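Local coordinates for periplasmic oligopeptide-binding protein (PDB 3ZS6), which probably binds oligopeptides in the periplasm and delivers them to an ABC transporter for uptake into the cell, at residues Asp219-Ala222 with Leu223-Gln227; Leu360-Lys363 with Val364-Ala368; Gly240-Gly243 with Gln244-Gln248; Met496-Ser499 with Gln500-Tyr503. All coordinates share one frame; numbering follows the deposited sequence.

Contact 1: residues Asp219-Ala222 with Leu223-Gln227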
# COMPACT_ATOMS: atom_id res chain seq x y z
N ASP A 219 -4.55 10.58 -15.68
CA ASP A 219 -5.11 9.35 -16.26
C ASP A 219 -5.55 9.53 -17.72
O ASP A 219 -5.49 8.59 -18.51
CB ASP A 219 -6.26 8.83 -15.40
CG ASP A 219 -5.80 8.38 -14.02
OD1 ASP A 219 -4.88 7.54 -13.94
OD2 ASP A 219 -6.35 8.87 -13.01
N GLU A 220 -5.99 10.73 -18.07
CA GLU A 220 -6.40 11.01 -19.44
C GLU A 220 -5.23 10.94 -20.40
O GLU A 220 -5.34 10.38 -21.49
CB GLU A 220 -7.12 12.36 -19.55
CG GLU A 220 -8.64 12.25 -19.51
CD GLU A 220 -9.22 11.58 -20.76
OE1 GLU A 220 -8.47 11.41 -21.75
OE2 GLU A 220 -10.42 11.24 -20.74
N THR A 221 -4.10 11.52 -20.00
CA THR A 221 -2.88 11.46 -20.78
C THR A 221 -2.42 10.00 -20.91
O THR A 221 -1.98 9.57 -21.97
CB THR A 221 -1.75 12.28 -20.11
OG1 THR A 221 -2.07 13.68 -20.18
CG2 THR A 221 -0.41 12.02 -20.79
N ALA A 222 -2.54 9.25 -19.81
CA ALA A 222 -2.22 7.82 -19.83
C ALA A 222 -3.08 7.09 -20.86
O ALA A 222 -2.60 6.22 -21.59
CB ALA A 222 -2.42 7.21 -18.44
N LEU A 223 -4.36 7.46 -20.90
CA LEU A 223 -5.31 6.84 -21.83
C LEU A 223 -4.92 7.12 -23.28
O LEU A 223 -4.95 6.22 -24.13
CB LEU A 223 -6.73 7.35 -21.55
CG LEU A 223 -7.88 6.83 -22.42
CD1 LEU A 223 -7.94 5.32 -22.38
CD2 LEU A 223 -9.21 7.44 -21.97
N ARG A 224 -4.58 8.37 -23.57
CA ARG A 224 -4.12 8.76 -24.89
C ARG A 224 -2.92 7.94 -25.32
O ARG A 224 -2.86 7.47 -26.46
CB ARG A 224 -3.73 10.24 -24.89
CG ARG A 224 -4.88 11.22 -24.74
CD ARG A 224 -4.37 12.65 -24.93
NE ARG A 224 -5.43 13.65 -24.80
CZ ARG A 224 -5.26 14.94 -25.09
NH1 ARG A 224 -4.09 15.38 -25.54
NH2 ARG A 224 -6.27 15.79 -24.94
N MET A 225 -1.96 7.77 -24.42
CA MET A 225 -0.77 7.00 -24.74
C MET A 225 -1.09 5.52 -24.95
O MET A 225 -0.47 4.86 -25.78
CB MET A 225 0.29 7.17 -23.65
CG MET A 225 0.99 8.53 -23.68
SD MET A 225 2.05 8.81 -22.25
CE MET A 225 0.84 9.00 -20.96
N TYR A 226 -2.05 5.00 -24.19
CA TYR A 226 -2.44 3.62 -24.33
C TYR A 226 -3.04 3.44 -25.72
O TYR A 226 -2.67 2.53 -26.47
CB TYR A 226 -3.45 3.24 -23.25
CG TYR A 226 -3.96 1.83 -23.31
CD1 TYR A 226 -5.04 1.50 -24.12
CD2 TYR A 226 -3.39 0.82 -22.53
CE1 TYR A 226 -5.53 0.19 -24.18
CE2 TYR A 226 -3.87 -0.48 -22.58
CZ TYR A 226 -4.94 -0.79 -23.41
OH TYR A 226 -5.44 -2.06 -23.46
N GLN A 227 -3.96 4.35 -26.07
CA GLN A 227 -4.63 4.32 -27.36
C GLN A 227 -3.63 4.39 -28.52
O GLN A 227 -3.81 3.74 -29.54
CB GLN A 227 -5.65 5.46 -27.45
CG GLN A 227 -6.53 5.44 -28.68
CD GLN A 227 -7.65 6.49 -28.62
OE1 GLN A 227 -7.82 7.17 -27.60
NE2 GLN A 227 -8.41 6.61 -29.70
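T221 and M225 meet one turn apart along the short helix 219-227, methyl against methyl. M225 runs extended to its sulfur and then folds back at the SD-CE bond (chi3 -70°), which carries CE over the preceding turn. There CE of M225 lies 3.3 Å from CG2 of T221, nearer than ordinary van der Waals packing, so the exact placing of this methyl is somewhat doubtful. T221 offers CG2 to it because that methyl stands anti to the backbone N while OG1 lies beside N. CB of A222 lies 4.5 Å from the same CE of M225 and gives it a second, looser apolar neighbour.

A different pairing is made by E220 and L223, whose side chains run side by side and point the same way. The carboxylate of E220 leans on a leucine methyl, with OE1 of E220 4.0 Å from CD2 of L223. R224 takes another course: its NE ends 4.9 Å from OE1 of E220, too far for direct contact between the charges. Beneath these side chains runs the ordinary helical ladder, for example M225 N to T221 O at 3.0 Å.

On the buried face Y226 is held from outside, its OH hydrogen-bonded to E252 and its ring meeting F249 edge-to-face and K482 as a cation-pi partner. L223 packs between F249 of helix 242-249 and L480 of strand 470-480, while D359, at the start of helix 359-376, accepts a bond from D219 N.

Contact 2: residues Leu360-Lys363 with Val364-Ala368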
# COMPACT_ATOMS: atom_id res chain seq x y z
N LEU A 360 -8.64 12.37 -11.07
CA LEU A 360 -9.60 11.78 -10.12
C LEU A 360 -9.52 12.47 -8.75
O LEU A 360 -10.55 12.85 -8.18
CB LEU A 360 -9.38 10.28 -9.95
CG LEU A 360 -10.15 9.78 -8.72
CD1 LEU A 360 -11.65 9.76 -9.00
CD2 LEU A 360 -9.66 8.42 -8.24
N HIS A 361 -8.32 12.63 -8.22
CA HIS A 361 -8.16 13.20 -6.88
C HIS A 361 -8.69 14.62 -6.83
O HIS A 361 -9.30 15.03 -5.84
CB HIS A 361 -6.70 13.16 -6.43
CG HIS A 361 -6.17 11.78 -6.27
ND1 HIS A 361 -6.93 10.74 -5.78
CD2 HIS A 361 -4.94 11.25 -6.53
CE1 HIS A 361 -6.20 9.63 -5.75
NE2 HIS A 361 -4.99 9.92 -6.21
N LYS A 362 -8.47 15.37 -7.90
CA LYS A 362 -8.98 16.73 -7.97
C LYS A 362 -10.50 16.75 -7.94
O LYS A 362 -11.11 17.55 -7.22
CB LYS A 362 -8.47 17.46 -9.21
CG LYS A 362 -9.04 18.87 -9.34
CD LYS A 362 -8.41 19.66 -10.50
CE LYS A 362 -8.84 21.12 -10.44
NZ LYS A 362 -8.31 21.93 -11.58
N LYS A 363 -11.12 15.86 -8.72
CA LYS A 363 -12.58 15.76 -8.77
C LYS A 363 -13.16 15.40 -7.40
O LYS A 363 -14.14 15.99 -6.95
CB LYS A 363 -13.03 14.72 -9.80
CG LYS A 363 -13.00 15.21 -11.25
CD LYS A 363 -13.43 14.10 -12.22
CE LYS A 363 -13.45 14.58 -13.67
NZ LYS A 363 -13.99 13.55 -14.61
N VAL A 364 -12.56 14.41 -6.75
CA VAL A 364 -13.01 14.00 -5.43
C VAL A 364 -12.87 15.16 -4.43
O VAL A 364 -13.77 15.41 -3.63
CB VAL A 364 -12.25 12.75 -4.93
CG1 VAL A 364 -12.73 12.35 -3.54
CG2 VAL A 364 -12.44 11.60 -5.91
N ALA A 365 -11.74 15.86 -4.49
CA ALA A 365 -11.48 16.99 -3.60
C ALA A 365 -12.47 18.15 -3.80
O ALA A 365 -12.96 18.73 -2.82
CB ALA A 365 -10.05 17.47 -3.75
N LEU A 366 -12.76 18.49 -5.05
CA LEU A 366 -13.74 19.52 -5.36
C LEU A 366 -15.11 19.15 -4.79
O LEU A 366 -15.85 20.00 -4.29
CB LEU A 366 -13.84 19.76 -6.87
CG LEU A 366 -12.70 20.60 -7.46
CD1 LEU A 366 -12.62 20.48 -8.99
CD2 LEU A 366 -12.83 22.06 -7.04
N PHE A 367 -15.44 17.86 -4.87
CA PHE A 367 -16.69 17.37 -4.32
C PHE A 367 -16.74 17.54 -2.80
O PHE A 367 -17.70 18.08 -2.27
CB PHE A 367 -16.92 15.90 -4.68
CG PHE A 367 -18.20 15.33 -4.14
CD1 PHE A 367 -19.43 15.75 -4.64
CD2 PHE A 367 -18.19 14.39 -3.12
CE1 PHE A 367 -20.61 15.24 -4.15
CE2 PHE A 367 -19.37 13.86 -2.62
CZ PHE A 367 -20.58 14.29 -3.13
N ALA A 368 -15.70 17.09 -2.11
CA ALA A 368 -15.62 17.24 -0.66
C ALA A 368 -15.73 18.71 -0.23
O ALA A 368 -16.49 19.05 0.68
CB ALA A 368 -14.32 16.63 -0.11
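V364 meets L360 on the inner face of helix 359-376, the crossover helix of a beta-alpha-beta unit that links the parallel strands 350-356 and 379-385. With CG1 of V364 anti to the backbone N (chi1 180°), the other branch, CG2, is turned back toward the previous turn and lies 3.7 Å from CD1 of L360. The two side chains cross at a slant, and V364 also packs on Y262 and Y264 of strand 260-266.

CB of K363 lies against N of the adjoining V364, while the carbonyl of K363 accepts from F367 N; its extended chain carries the ammonium away from this turn, to a weak hydrogen bond with the carbonyl of A239. L366 makes the more exposed contact. It lies alongside K362, both pointing the same way, so that the methylenes of the lysine serve as an apolar rail: CD1 of L366 is 3.9 Å from CG and 4.1 Å from CE of K362.

Underneath both pairs the main-chain bonds are regular, L366 N reaching K362 O at 2.9 Å. The straightest of the four bonds runs from V364 N to L360 O, with an N-H...O angle of 170°, and CG2 of V364 also rests against that carbonyl, 3.2 Å from O of L360.

Contact 3: residues Gly240-Gly243 with Gln244-Gln248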
# COMPACT_ATOMS: atom_id res chain seq x y z
N GLY A 240 -15.11 8.78 -14.28
CA GLY A 240 -16.25 9.05 -15.14
C GLY A 240 -16.15 8.46 -16.54
O GLY A 240 -17.04 8.67 -17.37
N GLY A 241 -15.07 7.73 -16.81
CA GLY A 241 -14.81 7.24 -18.16
C GLY A 241 -15.21 5.80 -18.43
O GLY A 241 -15.19 5.37 -19.58
N PHE A 242 -15.57 5.05 -17.39
CA PHE A 242 -15.87 3.63 -17.55
C PHE A 242 -16.75 3.32 -18.77
O PHE A 242 -16.45 2.40 -19.53
CB PHE A 242 -16.53 3.06 -16.29
CG PHE A 242 -16.76 1.57 -16.36
CD1 PHE A 242 -17.87 1.05 -17.00
CD2 PHE A 242 -15.84 0.69 -15.80
CE1 PHE A 242 -18.08 -0.32 -17.07
CE2 PHE A 242 -16.04 -0.68 -15.87
CZ PHE A 242 -17.16 -1.18 -16.50
N GLY A 243 -17.81 4.10 -18.95
CA GLY A 243 -18.76 3.88 -20.03
C GLY A 243 -18.17 3.88 -21.43
O GLY A 243 -18.34 2.93 -22.19
N GLN A 244 -17.47 4.97 -21.78
CA GLN A 244 -16.92 5.11 -23.11
C GLN A 244 -15.74 4.17 -23.29
O GLN A 244 -15.53 3.62 -24.36
CB GLN A 244 -16.47 6.55 -23.37
CG GLN A 244 -15.19 6.94 -22.63
CD GLN A 244 -14.50 8.16 -23.22
OE1 GLN A 244 -15.00 8.77 -24.17
NE2 GLN A 244 -13.35 8.53 -22.67
N ILE A 245 -14.96 3.99 -22.22
CA ILE A 245 -13.79 3.13 -22.27
C ILE A 245 -14.16 1.67 -22.49
O ILE A 245 -13.53 0.97 -23.28
CB ILE A 245 -12.96 3.26 -20.99
CG1 ILE A 245 -12.34 4.66 -20.92
CG2 ILE A 245 -11.89 2.18 -20.95
CD1 ILE A 245 -11.58 4.93 -19.66
N SER A 246 -15.20 1.23 -21.79
CA SER A 246 -15.68 -0.14 -21.92
C SER A 246 -16.11 -0.42 -23.36
O SER A 246 -15.84 -1.50 -23.91
CB SER A 246 -16.85 -0.36 -20.96
OG SER A 246 -17.42 -1.64 -21.15
N LYS A 247 -16.77 0.55 -23.97
CA LYS A 247 -17.29 0.39 -25.32
C LYS A 247 -16.15 0.31 -26.31
O LYS A 247 -16.18 -0.50 -27.24
CB LYS A 247 -18.21 1.56 -25.67
CG LYS A 247 -18.78 1.51 -27.07
CD LYS A 247 -19.13 2.91 -27.56
CE LYS A 247 -19.87 3.70 -26.49
NZ LYS A 247 -19.67 5.17 -26.65
N GLN A 248 -15.15 1.15 -26.12
CA GLN A 248 -14.02 1.23 -27.04
C GLN A 248 -13.00 0.10 -26.87
O GLN A 248 -12.45 -0.38 -27.86
CB GLN A 248 -13.30 2.58 -26.92
CG GLN A 248 -12.12 2.72 -27.90
CD GLN A 248 -11.52 4.12 -27.90
OE1 GLN A 248 -11.95 5.00 -27.15
NE2 GLN A 248 -10.51 4.34 -28.75
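I245 closes over G241 near the start of helix 242-249, and this is the tight part of the contact. The carbonyl oxygen of G241 takes a nearly straight bond from the main chain, I245 N to G241 O at 3.0 Å with an N-H...O angle of 167°. The isoleucine side chain runs extended past the same oxygen. Its CG1 stands anti to the carbonyl carbon, beside the backbone N, a placement that brings CG1 of I245 to 3.2 Å from O of G241. CD1 of I245 continues along the glycine and packs directly against its backbone, 3.9 Å from C of G241.

One residue on, the side chains pack more loosely. S246 N still bonds F242 O at 2.8 Å, but the side chains scarcely meet, CE1 of the F242 ring approaching CB of S246 obliquely at 4.1 Å. Further on, the bond from K247 N to G243 O is weak at 3.4 Å, on a side of the helix where G243, Q244 and K247 are all exposed. Q244 nevertheless sends its CG back between its own N and carbonyl carbon (chi1 73°), where CG of Q244 lies 3.4 Å from O of G241. That oxygen is thus flanked by aliphatic carbons of both Q244 and I245.

Around the helix, L253 of strand 253-258 receives F242, I245 and S246, and L480 of strand 470-480 receives I245. I237 and P238 of the preceding loop also touch I245, and G240 pairs through its backbone with T296 at the end of helix 288-296.

Contact 4: residues Met496-Ser499 with Gln500-Tyr503; sequences MRAS and QDMY
A short 3-10 turn at S499-D501, in the loop that leads to strand 503-504, brings A498 and S499 against D501 and M502. Two main-chain bonds make the turn. M502 N reaches S499 O at 3.1 Å, although it stands well above the carbonyl plane, 55° out of it. D501 N to A498 O is a weak bond, at 3.3 Å.

The aspartate adds a bridge through solvent. One water accepts from A498 N at 2.9 Å and lies 2.6 Å from OD2 of D501; other acceptors compete for its protons, but it probably links the carboxylate to the start of the turn. With CG beside its backbone N (chi1 -64°), D501 can also set OD2 over the methyl of A498, 3.8 Å from CB. Its other oxygen, OD1, forms a salt bridge with R41, which would be expected to stabilise the negative charge.

M502 closes the far flank of the turn. Its chain is extended through CG and then bent at the sulfur (chi3 -77°), which returns the methyl to the backbone it has just left: CE of M502 lies 3.6 Å from O of A498 and 4.0 Å from CA of S499. S499 faces elsewhere, its hydroxyl hydrogen-bonded to D34 and R9.

M496, modelled in two conformations, packs in the one described on an acidic side chain of the bound peptide, which suggests that this loop runs close to the ligand. Helix 26-35 contacts M496 and A498, strand 210-215 receives S499 through V211 and Y213, and R41 of strand 40-42 lies against A498 and Q500.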
# COMPACT_ATOMS: atom_id res chain seq x y z
N MET A 496 -0.65 -6.89 -6.63
CA MET A 496 0.80 -7.02 -6.70
C MET A 496 1.14 -7.94 -7.87
O MET A 496 1.29 -9.17 -7.71
CB MET A 496 1.38 -7.53 -5.37
CG MET A 496 1.62 -6.41 -4.32
SD MET A 496 2.94 -5.25 -4.78
CE MET A 496 2.05 -3.71 -5.04
N ARG A 497 1.23 -7.34 -9.05
CA ARG A 497 1.36 -8.11 -10.28
C ARG A 497 2.72 -7.86 -10.92
O ARG A 497 2.94 -6.82 -11.55
CB ARG A 497 0.23 -7.74 -11.25
CG ARG A 497 -1.20 -8.06 -10.72
CD ARG A 497 -2.28 -7.46 -11.63
NE ARG A 497 -3.57 -8.17 -11.54
CZ ARG A 497 -4.62 -7.75 -10.84
NH1 ARG A 497 -4.57 -6.62 -10.13
NH2 ARG A 497 -5.74 -8.47 -10.84
N ALA A 498 3.62 -8.81 -10.74
CA ALA A 498 5.00 -8.69 -11.21
C ALA A 498 5.09 -8.91 -12.70
O ALA A 498 4.34 -9.70 -13.28
CB ALA A 498 5.89 -9.69 -10.47
N SER A 499 6.04 -8.23 -13.34
CA SER A 499 6.22 -8.38 -14.78
C SER A 499 6.61 -9.81 -15.20
O SER A 499 6.22 -10.27 -16.28
CB SER A 499 7.25 -7.37 -15.28
OG SER A 499 6.84 -6.05 -14.96
N GLN A 500 7.36 -10.52 -14.36
CA GLN A 500 7.86 -11.85 -14.74
C GLN A 500 6.75 -12.89 -14.88
O GLN A 500 6.97 -13.98 -15.44
CB GLN A 500 8.93 -12.35 -13.77
CG GLN A 500 8.40 -12.72 -12.38
CD GLN A 500 9.36 -13.64 -11.63
OE1 GLN A 500 9.90 -13.28 -10.58
NE2 GLN A 500 9.58 -14.82 -12.17
N ASP A 501 5.57 -12.58 -14.37
CA ASP A 501 4.45 -13.52 -14.44
C ASP A 501 3.61 -13.31 -15.70
O ASP A 501 2.70 -14.10 -15.97
CB ASP A 501 3.59 -13.44 -13.16
CG ASP A 501 4.36 -13.86 -11.91
OD1 ASP A 501 5.08 -14.88 -11.97
OD2 ASP A 501 4.28 -13.16 -10.87
N MET A 502 3.92 -12.27 -16.47
CA MET A 502 3.19 -12.00 -17.71
C MET A 502 4.04 -12.33 -18.95
O MET A 502 5.23 -12.59 -18.84
CB MET A 502 2.68 -10.55 -17.74
CG MET A 502 1.52 -10.29 -16.76
SD MET A 502 1.00 -8.56 -16.65
CE MET A 502 2.31 -7.89 -15.63
N TYR A 503 3.41 -12.34 -20.12
CA TYR A 503 4.09 -12.68 -21.35
C TYR A 503 3.29 -12.16 -22.53
O TYR A 503 2.06 -12.10 -22.47
CB TYR A 503 4.27 -14.20 -21.47
CG TYR A 503 2.99 -14.97 -21.19
CD1 TYR A 503 2.07 -15.22 -22.19
CD2 TYR A 503 2.69 -15.40 -19.90
CE1 TYR A 503 0.90 -15.90 -21.93
CE2 TYR A 503 1.52 -16.07 -19.62
CZ TYR A 503 0.63 -16.32 -20.64
OH TYR A 503 -0.53 -17.00 -20.36
O HOH W 1 2.60 -11.35 -9.91

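From the N terminus the order is contact 1, contact 3, contact 2, contact 4. Each closes only a turn of its own backbone, so they run in series, and none nests in or crosses another. Contacts 1 and 3 lie on successive helices, 219-227 and 242-249, which touch where CD2 of L223 comes 4.2 Å from CD1 of I245; both helices pack on strand 470-480. Contact 2, on the later crossover helix 359-376, comes within about 5 Å of each of them, nearest atoms, without touching. Contact 4 lies apart, its centre about 32 Å from that of contact 2, and joins the C-terminal loop to helix 26-35 and strand 210-215, apparently near the peptide.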